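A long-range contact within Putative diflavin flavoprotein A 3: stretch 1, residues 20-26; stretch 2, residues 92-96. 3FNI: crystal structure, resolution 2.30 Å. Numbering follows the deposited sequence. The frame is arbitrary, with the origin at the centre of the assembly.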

# COMPACT_ATOMS: atom_id res chain seq x y z
N ARG A 20 6.72 7.73 8.21
CA ARG A 20 6.51 7.07 9.50
C ARG A 20 5.29 6.14 9.48
O ARG A 20 5.30 5.08 10.11
CB ARG A 20 6.36 8.11 10.61
CG ARG A 20 7.58 9.03 10.74
CD ARG A 20 7.40 10.04 11.85
NE ARG A 20 7.31 9.39 13.16
CZ ARG A 20 7.00 10.02 14.29
NH1 ARG A 20 6.73 11.32 14.28
NH2 ARG A 20 6.95 9.35 15.44
N LEU A 21 4.25 6.52 8.75
CA LEU A 21 3.05 5.70 8.66
C LEU A 21 3.36 4.38 7.94
O LEU A 21 2.95 3.30 8.39
CB LEU A 21 1.94 6.45 7.94
CG LEU A 21 1.34 7.61 8.74
CD1 LEU A 21 0.43 8.42 7.85
CD2 LEU A 21 0.60 7.09 9.95
N ALA A 22 4.09 4.48 6.83
CA ALA A 22 4.46 3.31 6.06
C ALA A 22 5.44 2.44 6.85
O ALA A 22 5.34 1.21 6.83
CB ALA A 22 5.08 3.71 4.73
N GLN A 23 6.38 3.07 7.55
CA GLN A 23 7.34 2.32 8.32
C GLN A 23 6.68 1.47 9.41
O GLN A 23 7.09 0.34 9.65
CB GLN A 23 8.37 3.26 8.97
CG GLN A 23 9.46 2.52 9.72
CD GLN A 23 10.17 1.51 8.83
OE1 GLN A 23 10.31 0.34 9.18
NE2 GLN A 23 10.62 1.97 7.66
N ALA A 24 5.65 2.01 10.05
CA ALA A 24 4.93 1.30 11.10
C ALA A 24 4.23 0.09 10.51
O ALA A 24 4.28 -1.01 11.07
CB ALA A 24 3.91 2.24 11.76
N ILE A 25 3.55 0.29 9.38
CA ILE A 25 2.85 -0.78 8.70
C ILE A 25 3.86 -1.85 8.30
O ILE A 25 3.66 -3.04 8.51
CB ILE A 25 2.14 -0.25 7.43
CG1 ILE A 25 1.17 0.87 7.82
CG2 ILE A 25 1.39 -1.38 6.73
CD1 ILE A 25 0.59 1.62 6.65
N ILE A 26 4.98 -1.41 7.74
CA ILE A 26 6.00 -2.37 7.33
C ILE A 26 6.49 -3.21 8.51
O ILE A 26 6.68 -4.42 8.36
CB ILE A 26 7.19 -1.66 6.66
CG1 ILE A 26 6.73 -1.04 5.34
CG2 ILE A 26 8.30 -2.65 6.41
CD1 ILE A 26 7.79 -0.21 4.64
N ILE A 92 -5.02 0.91 2.27
CA ILE A 92 -4.66 2.28 1.92
C ILE A 92 -4.65 3.23 3.11
O ILE A 92 -5.53 3.18 3.97
CB ILE A 92 -5.64 2.83 0.84
CG1 ILE A 92 -5.55 1.95 -0.43
CG2 ILE A 92 -5.33 4.29 0.53
CD1 ILE A 92 -6.56 2.28 -1.52
N PHE A 93 -3.66 4.12 3.16
CA PHE A 93 -3.57 5.08 4.25
C PHE A 93 -3.45 6.52 3.78
O PHE A 93 -2.93 6.78 2.69
CB PHE A 93 -2.40 4.74 5.18
CG PHE A 93 -1.03 4.88 4.55
CD1 PHE A 93 -0.36 6.10 4.56
CD2 PHE A 93 -0.41 3.78 3.97
CE1 PHE A 93 0.92 6.22 4.01
CE2 PHE A 93 0.87 3.89 3.42
CZ PHE A 93 1.53 5.11 3.44
N GLU A 94 -3.97 7.42 4.61
CA GLU A 94 -3.91 8.86 4.36
C GLU A 94 -2.56 9.28 4.91
O GLU A 94 -1.98 8.57 5.73
CB GLU A 94 -5.01 9.61 5.12
CG GLU A 94 -6.42 9.34 4.66
CD GLU A 94 -7.41 10.40 5.16
OE1 GLU A 94 -7.15 11.01 6.21
OE2 GLU A 94 -8.45 10.60 4.52
N THR A 95 -2.07 10.45 4.50
CA THR A 95 -0.75 10.89 4.95
C THR A 95 -0.75 11.97 6.03
O THR A 95 0.22 12.11 6.76
CB THR A 95 0.07 11.43 3.78
OG1 THR A 95 -0.51 12.66 3.33
CG2 THR A 95 0.08 10.42 2.63
N GLY A 96 -1.84 12.72 6.12
CA GLY A 96 -1.89 13.79 7.10
C GLY A 96 -1.07 14.96 6.59
O GLY A 96 -0.67 15.83 7.36

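No hydrogen bond or salt bridge joins these two stretches, whose touching residues are at least 68 positions apart in sequence; a single aromatic ring, that of Phe93, carries most of the contact. Within the helix of residues 20-26, Ala24 N bonds to Arg20 O at 3.1 Å, Ile25 N to Leu21 O at 3.2 Å and Ile26 N to Ala22 O at 2.8 Å; the contacts with the second stretch come from side chains.

Phe93, on the strand, directs its CA-to-CB bond toward the helix, and with chi1 at 66° (p) its ring reaches three helical residues. Ile25 CD1 approaches Phe93 CD2 at 3.6 Å, Ala22 CB lies 4.0 Å from Phe93 CZ, and Leu21 CB lies 4.1 Å from Phe93 CE1. All three meet the ring obliquely. Their spacing follows from the helix: residues 21 and 25 are about one turn apart and project to the same side. Ala22's lone methyl, on a CA-to-CB bond that points sideways, is enough to pack against the ring. Ile25, in the m,t rotamer, extends its CD1 to the aromatic carbons.

Leu21, also m,t, reaches further along the second stretch. Its CD1 sits 3.2 Å from Glu94 O, a close approach for a methyl group, and 3.9 Å from Thr95 O; these are packing contacts against backbone where the strand has given way to loop. Glu94 turns its own CA-to-CB bond away, which suits a charged residue beside an apolar contact. Thr95 is buried, but its OG1 is hydrogen-bonded to a residue just outside the stretches, so its polar group is satisfied. Gly96 adopts a positive phi of 76°, which glycine accommodates readily.

The two surfaces together bury 205 Å², with Phe93 and Leu21 contributing the most. Arg20 and Gln23 remain exposed, out of reach of the second stretch, as befits polar residues.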